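Local coordinates for protein L-lactate dehydrogenase (Trichomonas vaginalis, PDB 4UUL) that interconverts pyruvate and L-lactate with NAD(H) as cofactor, in a fold shared with the malate dehydrogenases, at residues Phe77-Ser88 against Asn104-Leu115; Ile128-Ala139 against Glu149-Leu157. The protein carries 1 engineered substitution. All coordinates share one frame; numbering follows the deposited sequence. Where two conformers were deposited one is given.

Contact 1: residues Phe77-Ser88 against Asn104-Leu115; sequences FKDIDCAFLVAS and NSVIFKNTGEYL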
loop_
_atom_site.group_PDB
_atom_site.type_symbol
_atom_site.label_atom_id
_atom_site.label_comp_id
_atom_site.label_asym_id
_atom_site.label_seq_id
_atom_site.Cartn_x
_atom_site.Cartn_y
_atom_site.Cartn_z
ATOM N N PHE B 77 -3.808 21.633 8.704
ATOM C CA PHE B 77 -4.818 21.285 9.710
ATOM C C PHE B 77 -6.208 21.860 9.419
ATOM O O PHE B 77 -7.175 21.489 10.054
ATOM C CB PHE B 77 -4.386 21.706 11.134
ATOM C CG PHE B 77 -3.244 20.876 11.712
ATOM C CD1 PHE B 77 -1.929 21.198 11.435
ATOM C CD2 PHE B 77 -3.486 19.774 12.509
ATOM C CE1 PHE B 77 -0.894 20.465 11.945
ATOM C CE2 PHE B 77 -2.430 19.046 13.022
ATOM C CZ PHE B 77 -1.158 19.381 12.734
ATOM N N LYS B 78 -6.308 22.783 8.471
ATOM C CA LYS B 78 -7.552 23.512 8.226
ATOM C C LYS B 78 -8.708 22.595 7.829
ATOM O O LYS B 78 -8.684 21.936 6.794
ATOM C CB LYS B 78 -7.361 24.617 7.196
ATOM C CG LYS B 78 -8.588 25.474 7.046
ATOM C CD LYS B 78 -8.303 26.674 6.149
ATOM C CE LYS B 78 -9.550 27.533 5.942
ATOM N NZ LYS B 78 -9.286 28.773 5.138
ATOM N N ASP B 79 -9.717 22.564 8.673
ATOM C CA ASP B 79 -10.987 21.894 8.431
ATOM C C ASP B 79 -10.823 20.398 8.177
ATOM O O ASP B 79 -11.661 19.788 7.484
ATOM C CB ASP B 79 -11.779 22.578 7.308
ATOM C CG ASP B 79 -12.138 24.029 7.633
ATOM O OD1 ASP B 79 -12.316 24.350 8.818
ATOM O OD2 ASP B 79 -12.258 24.838 6.709
ATOM N N ILE B 80 -9.828 19.778 8.799
ATOM C CA ILE B 80 -9.667 18.339 8.657
ATOM C C ILE B 80 -10.720 17.544 9.421
ATOM O O ILE B 80 -11.154 17.957 10.495
ATOM C CB ILE B 80 -8.233 17.868 8.964
ATOM C CG1 ILE B 80 -7.843 18.180 10.418
ATOM C CG2 ILE B 80 -7.267 18.484 7.946
ATOM C CD1 ILE B 80 -6.591 17.475 10.836
ATOM N N ASP B 81 -11.073 16.375 8.881
ATOM C CA ASP B 81 -11.978 15.395 9.491
ATOM C C ASP B 81 -11.243 14.319 10.319
ATOM O O ASP B 81 -11.762 13.800 11.284
ATOM C CB ASP B 81 -12.774 14.688 8.401
ATOM C CG ASP B 81 -13.722 15.639 7.695
ATOM O OD1 ASP B 81 -14.736 16.025 8.299
ATOM O OD2 ASP B 81 -13.437 15.996 6.554
ATOM N N CYS B 82 -10.042 13.978 9.901
ATOM C CA CYS B 82 -9.220 13.042 10.673
ATOM C C CYS B 82 -7.718 13.294 10.426
ATOM O O CYS B 82 -7.353 13.980 9.458
ATOM C CB CYS B 82 -9.615 11.568 10.482
ATOM S SG CYS B 82 -9.233 10.911 8.856
ATOM N N ALA B 83 -6.877 12.766 11.316
ATOM C CA ALA B 83 -5.472 12.968 11.231
ATOM C C ALA B 83 -4.737 11.735 11.658
ATOM O O ALA B 83 -5.057 11.080 12.654
ATOM C CB ALA B 83 -5.046 14.122 12.160
ATOM N N PHE B 84 -3.684 11.432 10.897
ATOM C CA PHE B 84 -2.708 10.392 11.212
ATOM C C PHE B 84 -1.426 11.122 11.626
ATOM O O PHE B 84 -0.694 11.650 10.771
ATOM C CB PHE B 84 -2.467 9.510 9.999
ATOM C CG PHE B 84 -3.661 8.694 9.591
ATOM C CD1 PHE B 84 -4.645 9.214 8.755
ATOM C CD2 PHE B 84 -3.794 7.391 10.042
ATOM C CE1 PHE B 84 -5.717 8.459 8.380
ATOM C CE2 PHE B 84 -4.905 6.631 9.628
ATOM C CZ PHE B 84 -5.845 7.183 8.796
ATOM N N LEU B 85 -1.185 11.165 12.949
ATOM C CA LEU B 85 -0.010 11.893 13.480
ATOM C C LEU B 85 1.145 10.901 13.520
ATOM O O LEU B 85 1.432 10.253 14.549
ATOM C CB LEU B 85 -0.307 12.505 14.836
ATOM C CG LEU B 85 -1.385 13.549 14.858
ATOM C CD1 LEU B 85 -1.463 14.175 16.213
ATOM C CD2 LEU B 85 -1.324 14.616 13.781
ATOM N N VAL B 86 1.817 10.785 12.382
ATOM C CA VAL B 86 2.912 9.838 12.193
ATOM C C VAL B 86 4.237 10.433 12.630
ATOM O O VAL B 86 5.068 9.762 13.241
ATOM C CB VAL B 86 3.017 9.460 10.694
ATOM C CG1 VAL B 86 4.227 8.611 10.396
ATOM C CG2 VAL B 86 1.718 8.743 10.302
ATOM N N ALA B 87 4.444 11.715 12.331
ATOM C CA ALA B 87 5.710 12.384 12.619
ATOM C C ALA B 87 5.941 12.440 14.122
ATOM O O ALA B 87 5.041 12.749 14.885
ATOM C CB ALA B 87 5.726 13.831 12.033
ATOM N N SER B 88 7.203 12.299 14.514
ATOM C CA SER B 88 7.638 12.491 15.893
ATOM C C SER B 88 9.156 12.715 15.861
ATOM O O SER B 88 9.789 12.536 14.845
ATOM C CB SER B 88 7.292 11.292 16.727
ATOM O OG SER B 88 7.998 10.170 16.326
ATOM N N ASN B 104 9.595 15.176 22.463
ATOM C CA ASN B 104 8.311 15.084 21.775
ATOM C C ASN B 104 7.221 15.945 22.411
ATOM O O ASN B 104 6.240 16.280 21.768
ATOM C CB ASN B 104 7.890 13.633 21.606
ATOM C CG ASN B 104 8.604 13.008 20.446
ATOM O OD1 ASN B 104 8.218 13.224 19.308
ATOM N ND2 ASN B 104 9.667 12.304 20.705
ATOM N N SER B 105 7.349 16.245 23.715
ATOM C CA SER B 105 6.317 16.988 24.382
ATOM C C SER B 105 6.080 18.332 23.692
ATOM O O SER B 105 4.946 18.748 23.552
ATOM C CB SER B 105 6.618 17.141 25.889
ATOM O OG SER B 105 7.718 18.025 26.119
ATOM N N VAL B 106 7.145 18.997 23.242
ATOM C CA VAL B 106 7.008 20.292 22.612
ATOM C C VAL B 106 6.224 20.179 21.276
ATOM O O VAL B 106 5.320 20.939 20.979
ATOM C CB VAL B 106 8.385 20.918 22.379
ATOM C CG1 VAL B 106 8.246 22.203 21.559
ATOM C CG2 VAL B 106 9.124 21.184 23.752
ATOM N N ILE B 107 6.625 19.193 20.485
ATOM C CA ILE B 107 5.999 18.902 19.196
ATOM C C ILE B 107 4.502 18.709 19.363
ATOM O O ILE B 107 3.686 19.314 18.672
ATOM C CB ILE B 107 6.626 17.615 18.607
ATOM C CG1 ILE B 107 8.117 17.837 18.319
ATOM C CG2 ILE B 107 5.887 17.160 17.368
ATOM C CD1 ILE B 107 8.444 19.121 17.623
ATOM N N PHE B 108 4.150 17.856 20.311
ATOM C CA PHE B 108 2.767 17.475 20.499
ATOM C C PHE B 108 1.940 18.561 21.204
ATOM O O PHE B 108 0.748 18.701 20.920
ATOM C CB PHE B 108 2.641 16.071 21.074
ATOM C CG PHE B 108 2.910 15.062 20.010
ATOM C CD1 PHE B 108 4.182 14.635 19.719
ATOM C CD2 PHE B 108 1.872 14.639 19.201
ATOM C CE1 PHE B 108 4.423 13.766 18.646
ATOM C CE2 PHE B 108 2.106 13.756 18.143
ATOM C CZ PHE B 108 3.375 13.350 17.858
ATOM N N LYS B 109 2.583 19.390 22.031
ATOM C CA LYS B 109 1.897 20.564 22.497
ATOM C C LYS B 109 1.521 21.441 21.291
ATOM O O LYS B 109 0.377 21.913 21.152
ATOM C CB LYS B 109 2.810 21.339 23.472
ATOM C CG LYS B 109 2.336 22.748 23.796
ATOM C CD LYS B 109 3.165 23.418 24.878
ATOM C CE LYS B 109 2.723 24.805 25.237
ATOM N NZ LYS B 109 2.756 25.705 24.103
ATOM N N ASN B 110 2.484 21.700 20.415
ATOM C CA ASN B 110 2.236 22.572 19.247
ATOM C C ASN B 110 1.149 21.954 18.361
ATOM O O ASN B 110 0.265 22.660 17.858
ATOM C CB ASN B 110 3.508 22.729 18.439
ATOM C CG ASN B 110 4.554 23.563 19.151
ATOM O OD1 ASN B 110 4.274 24.205 20.138
ATOM N ND2 ASN B 110 5.777 23.473 18.693
ATOM N N THR B 111 1.198 20.638 18.208
ATOM C CA THR B 111 0.238 19.986 17.325
ATOM C C THR B 111 -1.192 20.045 17.918
ATOM O O THR B 111 -2.181 20.255 17.208
ATOM C CB THR B 111 0.659 18.548 17.075
ATOM O OG1 THR B 111 1.893 18.516 16.399
ATOM C CG2 THR B 111 -0.361 17.806 16.291
ATOM N N GLY B 112 -1.301 19.865 19.231
ATOM C CA GLY B 112 -2.592 20.008 19.870
ATOM C C GLY B 112 -3.168 21.401 19.648
ATOM O O GLY B 112 -4.387 21.594 19.402
ATOM N N GLU B 113 -2.305 22.404 19.712
ATOM C CA GLU B 113 -2.731 23.789 19.492
ATOM C C GLU B 113 -3.190 24.004 18.046
ATOM O O GLU B 113 -4.230 24.620 17.810
ATOM C CB GLU B 113 -1.594 24.707 19.855
ATOM C CG GLU B 113 -1.362 24.802 21.381
ATOM C CD GLU B 113 -0.024 25.392 21.729
ATOM O OE1 GLU B 113 0.736 25.728 20.807
ATOM O OE2 GLU B 113 0.278 25.535 22.930
ATOM N N TYR B 114 -2.484 23.424 17.070
ATOM C CA TYR B 114 -2.884 23.561 15.663
ATOM C C TYR B 114 -4.240 22.861 15.442
ATOM O O TYR B 114 -5.098 23.356 14.721
ATOM C CB TYR B 114 -1.860 22.929 14.759
ATOM C CG TYR B 114 -0.476 23.493 14.805
ATOM C CD1 TYR B 114 -0.251 24.844 15.037
ATOM C CD2 TYR B 114 0.625 22.665 14.593
ATOM C CE1 TYR B 114 1.039 25.378 15.047
ATOM C CE2 TYR B 114 1.902 23.172 14.627
ATOM C CZ TYR B 114 2.109 24.523 14.842
ATOM O OH TYR B 114 3.367 25.056 14.869
ATOM N N LEU B 115 -4.429 21.671 16.010
ATOM C CA LEU B 115 -5.692 20.972 15.887
ATOM C C LEU B 115 -6.860 21.797 16.419
ATOM O O LEU B 115 -7.899 21.927 15.796
ATOM C CB LEU B 115 -5.645 19.631 16.608
ATOM C CG LEU B 115 -4.773 18.567 15.951
ATOM C CD1 LEU B 115 -4.358 17.477 16.953
ATOM C CD2 LEU B 115 -5.586 17.904 14.811
#

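Contact 2: residues Ile128-Ala139 against Glu149-Leu157; sequences IGNPDNTNCEIA and ENFSSLSML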
loop_
_atom_site.group_PDB
_atom_site.type_symbol
_atom_site.label_atom_id
_atom_site.label_comp_id
_atom_site.label_asym_id
_atom_site.label_seq_id
_atom_site.Cartn_x
_atom_site.Cartn_y
_atom_site.Cartn_z
ATOM N N ILE B 128 0.358 8.126 16.224
ATOM C CA ILE B 128 1.178 7.001 15.851
ATOM C C ILE B 128 2.620 7.198 16.255
ATOM O O ILE B 128 3.247 6.269 16.789
ATOM C CB ILE B 128 1.066 6.746 14.353
ATOM C CG1 ILE B 128 -0.407 6.414 14.007
ATOM C CG2 ILE B 128 2.000 5.637 13.883
ATOM C CD1 ILE B 128 -0.780 6.555 12.583
ATOM N N GLY B 129 3.157 8.380 16.043
ATOM C CA GLY B 129 4.558 8.652 16.383
ATOM C C GLY B 129 4.834 8.425 17.865
ATOM O O GLY B 129 4.058 8.795 18.719
ATOM N N ASN B 130 5.969 7.816 18.121
ATOM C CA ASN B 130 6.286 7.483 19.480
ATOM C C ASN B 130 6.926 8.621 20.271
ATOM O O ASN B 130 7.551 9.532 19.724
ATOM C CB ASN B 130 7.094 6.201 19.561
ATOM C CG ASN B 130 6.196 4.947 19.559
ATOM O OD1 ASN B 130 5.105 4.869 20.215
ATOM N ND2 ASN B 130 6.643 3.966 18.804
ATOM N N PRO B 131 6.725 8.606 21.605
ATOM C CA PRO B 131 5.946 7.665 22.413
ATOM C C PRO B 131 4.446 7.993 22.338
ATOM O O PRO B 131 4.036 9.069 22.755
ATOM C CB PRO B 131 6.510 7.890 23.832
ATOM C CG PRO B 131 6.963 9.339 23.841
ATOM C CD PRO B 131 7.374 9.656 22.442
ATOM N N ASP B 132 3.663 7.143 21.687
ATOM C CA ASP B 132 2.352 7.529 21.220
ATOM C C ASP B 132 1.348 7.826 22.341
ATOM O O ASP B 132 0.635 8.821 22.264
ATOM C CB ASP B 132 1.783 6.576 20.156
ATOM C CG ASP B 132 1.631 5.166 20.609
ATOM O OD1 ASP B 132 2.200 4.774 21.666
ATOM O OD2 ASP B 132 0.974 4.428 19.877
ATOM N N ASN B 133 1.242 7.000 23.394
ATOM C CA ASN B 133 0.274 7.308 24.413
ATOM C C ASN B 133 0.529 8.670 25.039
ATOM O O ASN B 133 -0.407 9.443 25.287
ATOM C CB ASN B 133 0.304 6.287 25.571
ATOM C CG ASN B 133 0.045 4.858 25.158
ATOM O OD1 ASN B 133 0.773 4.288 24.321
ATOM N ND2 ASN B 133 -0.938 4.230 25.806
ATOM N N THR B 134 1.784 8.947 25.350
ATOM C CA THR B 134 2.112 10.210 26.011
ATOM C C THR B 134 2.017 11.396 25.045
ATOM O O THR B 134 1.457 12.431 25.418
ATOM C CB THR B 134 3.443 10.153 26.692
ATOM O OG1 THR B 134 3.314 9.175 27.725
ATOM C CG2 THR B 134 3.861 11.492 27.291
ATOM N N ASN B 135 2.443 11.205 23.783
ATOM C CA ASN B 135 2.229 12.229 22.809
ATOM C C ASN B 135 0.750 12.573 22.658
ATOM O O ASN B 135 0.390 13.751 22.515
ATOM C CB ASN B 135 2.790 11.782 21.461
ATOM C CG ASN B 135 4.317 11.727 21.434
ATOM O OD1 ASN B 135 5.002 12.362 22.229
ATOM N ND2 ASN B 135 4.849 11.097 20.388
ATOM N N CYS B 136 -0.093 11.532 22.676
ATOM C CA CYS B 136 -1.523 11.721 22.561
ATOM C C CYS B 136 -2.077 12.552 23.738
ATOM O O CYS B 136 -2.842 13.486 23.569
ATOM C CB CYS B 136 -2.215 10.375 22.478
ATOM S SG CYS B 136 -3.987 10.440 22.123
ATOM N N GLU B 137 -1.691 12.154 24.950
ATOM C CA GLU B 137 -2.107 12.902 26.143
ATOM C C GLU B 137 -1.712 14.370 26.029
ATOM O O GLU B 137 -2.492 15.260 26.354
ATOM C CB GLU B 137 -1.498 12.257 27.367
ATOM C CG GLU B 137 -1.824 12.925 28.690
ATOM C CD GLU B 137 -3.255 12.902 29.122
ATOM O OE1 GLU B 137 -3.987 11.954 28.784
ATOM O OE2 GLU B 137 -3.647 13.831 29.914
ATOM N N ILE B 138 -0.453 14.635 25.663
ATOM C CA ILE B 138 0.029 16.008 25.566
ATOM C C ILE B 138 -0.767 16.768 24.506
ATOM O O ILE B 138 -1.114 17.944 24.731
ATOM C CB ILE B 138 1.562 16.015 25.339
ATOM C CG1 ILE B 138 2.313 15.452 26.573
ATOM C CG2 ILE B 138 2.061 17.388 24.987
ATOM C CD1 ILE B 138 2.120 16.238 27.875
ATOM N N ALA B 139 -0.954 16.177 23.326
ATOM C CA ALA B 139 -1.712 16.904 22.302
ATOM C C ALA B 139 -3.099 17.236 22.800
ATOM O O ALA B 139 -3.554 18.395 22.668
ATOM C CB ALA B 139 -1.793 16.104 21.041
ATOM N N GLU B 149 -12.783 12.580 23.249
ATOM C CA GLU B 149 -13.311 11.771 22.170
ATOM C C GLU B 149 -12.616 12.018 20.823
ATOM O O GLU B 149 -12.760 11.238 19.891
ATOM C CB GLU B 149 -14.817 12.055 22.066
ATOM C CG GLU B 149 -15.665 11.540 23.249
ATOM C CD GLU B 149 -15.377 12.208 24.620
ATOM O OE1 GLU B 149 -15.190 13.458 24.700
ATOM O OE2 GLU B 149 -15.331 11.435 25.611
ATOM N N ASN B 150 -11.888 13.123 20.713
ATOM C CA ASN B 150 -11.175 13.421 19.489
ATOM C C ASN B 150 -9.824 12.707 19.330
ATOM O O ASN B 150 -9.212 12.842 18.273
ATOM C CB ASN B 150 -10.923 14.928 19.350
ATOM C CG ASN B 150 -12.208 15.763 19.239
ATOM O OD1 ASN B 150 -12.632 16.375 20.208
ATOM N ND2 ASN B 150 -12.814 15.780 18.067
ATOM N N PHE B 151 -9.382 11.975 20.353
ATOM C CA PHE B 151 -8.000 11.461 20.383
ATOM C C PHE B 151 -7.915 9.991 20.679
ATOM O O PHE B 151 -8.594 9.475 21.560
ATOM C CB PHE B 151 -7.202 12.184 21.491
ATOM C CG PHE B 151 -6.968 13.642 21.188
ATOM C CD1 PHE B 151 -5.877 14.046 20.446
ATOM C CD2 PHE B 151 -7.859 14.604 21.612
ATOM C CE1 PHE B 151 -5.684 15.376 20.123
ATOM C CE2 PHE B 151 -7.681 15.971 21.288
ATOM C CZ PHE B 151 -6.583 16.343 20.553
ATOM N N SER B 152 -6.984 9.325 20.004
ATOM C CA SER B 152 -6.622 7.962 20.350
ATOM C C SER B 152 -5.195 7.689 19.869
ATOM O O SER B 152 -4.669 8.469 19.085
ATOM C CB SER B 152 -7.628 6.950 19.800
ATOM O OG SER B 152 -7.624 6.921 18.404
ATOM N N SER B 153 -4.637 6.579 20.331
ATOM C CA SER B 153 -3.315 6.162 19.942
ATOM C C SER B 153 -3.324 4.721 19.469
ATOM O O SER B 153 -4.234 3.944 19.751
ATOM C CB SER B 153 -2.303 6.352 21.066
ATOM O OG SER B 153 -2.528 5.516 22.194
ATOM N N LEU B 154 -2.350 4.382 18.617
ATOM C CA LEU B 154 -2.329 3.128 17.899
ATOM C C LEU B 154 -1.659 1.990 18.662
ATOM O O LEU B 154 -0.440 1.983 18.773
ATOM C CB LEU B 154 -1.598 3.332 16.551
ATOM C CG LEU B 154 -1.651 2.143 15.619
ATOM C CD1 LEU B 154 -3.064 1.845 15.181
ATOM C CD2 LEU B 154 -0.796 2.355 14.413
ATOM N N SER B 155 -2.425 0.988 19.039
ATOM C CA SER B 155 -1.896 -0.248 19.625
ATOM C C SER B 155 -2.222 -1.470 18.735
ATOM O O SER B 155 -1.752 -2.561 19.039
ATOM C CB SER B 155 -2.358 -0.406 21.075
ATOM O OG SER B 155 -3.722 -0.343 21.117
ATOM N N MET B 156 -2.853 -1.251 17.575
ATOM C CA MET B 156 -3.219 -2.421 16.754
ATOM C C MET B 156 -2.053 -3.147 16.072
ATOM O O MET B 156 -2.201 -4.306 15.729
ATOM C CB MET B 156 -4.265 -2.059 15.685
ATOM C CG MET B 156 -5.683 -2.142 16.226
ATOM S SD MET B 156 -6.198 -3.754 16.804
ATOM C CE MET B 156 -5.929 -4.700 15.304
ATOM N N LEU B 157 -0.916 -2.490 15.861
ATOM C CA LEU B 157 0.223 -3.209 15.340
ATOM C C LEU B 157 0.624 -4.317 16.296
ATOM O O LEU B 157 0.904 -5.453 15.867
ATOM C CB LEU B 157 1.409 -2.298 15.061
ATOM C CG LEU B 157 2.702 -2.917 14.563
ATOM C CD1 LEU B 157 2.484 -3.771 13.295
ATOM C CD2 LEU B 157 3.751 -1.874 14.359
HETATM O O HOH W 1 -0.901 3.371 21.826
#

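Contact 1: residues Phe77-Ser88 against Asn104-Leu115
The amide oxygen OD1 of Asn104 lies 3.4 Å from CB of Ser88 and accepts a hydrogen bond from the backbone N of Met89, while its ND2 binds Leu100 O. Held at both ends, an asparagine amide suits this join of helix and loop. No cofactor is bound here; Ser88 contacts NADH in another structure of this protein, and Asn104 is a predicted NAD(+) contact. One turn further, Phe108 sets its ring edge against Leu85, CE2 to CD1 at 4.1 Å. The methyl CG2 of Thr111 meets CD1 of Leu85 tip to tip at 3.8 Å: with OG1 beside the backbone N (chi1 -64°), toward Ile107 O, CG2 lies anti to that N and faces the sheet. Phe77 fills the far end: CB of Tyr114 sits over the ring in a CH-pi contact, 3.8 Å from its centroid, and CD2 of Leu115 touches the ring edge at CD2 of Phe77, 3.6 Å away. In this Rossmann beta-alpha-beta crossover, strand 82-85 runs nearly antiparallel to the 104-115 part of helix 97-118 (169°). Phe77 and Ile80 rest on Leu8 of strand 5-10, Leu85 and Leu115 on Val125 of strand 124-127; Ser105 and Val106 face helix 307-337.

Contact 2: residues Ile128-Ala139 against Glu149-Leu157
With chi1 at 60° and 66°, Asp132 and Ser153 fold back over their own backbones, which brings OD2 of Asp132 and OG of Ser153 within reach of one shared water. OD2 of Asp132 comes within 3.0 Å of Leu154 O; both are acceptors, so the approach is not a bond. The water lies 2.9 Å from OD2 of Asp132 and 3.1 Å from OD1 of Asn133 and can donate to either, though its two protons cannot be assigned to particular acceptors; it is also hydrogen-bonded to OG of Ser153 at 2.7 Å. It therefore bridges helix and strand where no direct hydrogen bond joins them. Asp132 OD1 is bonded to ND1 of His186, the predicted proton acceptor, consistent with the Asp-His pair of this family, and ND2 of Asn133 reaches Val284 O and Gly184 O.

Further along the helix the contact turns apolar. SG of Cys136 packs on CB of Phe151 at 3.7 Å, and CB of Ala139 meets CE1 of that ring at 4.1 Å; small residues let the helix lie close to the strand. At the other end, before the helix begins, Ile128 and Leu154, both NADH contacts in other structures, lie side by side, CG1 to CD2 4.1 Å apart. Between Ile128 and the helix, Asn130 OD1 takes the N-H of Asp132 on a lone pair in the carbonyl plane, an Asx turn that spans the cis peptide before Pro131.

The 132-139 part of helix 132-141 runs almost antiparallel to strand 151-153 (169°), the outermost strand of the parallel sheet within this chain, beside strand 124-127. Helix 242-257 meets Ser152 through His251 and Trp255, and helix 307-337 packs on Thr134 and Ile138.

The two contacts follow one another along the chain, contact 1 complete by residue 115 and contact 2 starting at 128; their centres are 11 Å apart. They belong to successive crossovers of one parallel sheet, 82-85 to 124-127 by way of helix 97-118, then 124-127 to 151-153 by way of helix 132-141, so strand 124-127 lies between the two contacted strands. Leu85 O probably accepts from both Ile128 N and Gly129 N, and Asn135 packs on Asn104 and Phe108, joining the two helices. The arrangement brings Ser88, Ile128, Asn130 and Leu154, which contact NADH in other structures, together near the C-terminal ends of the strands, and contact 2 extends toward the predicted catalytic His186.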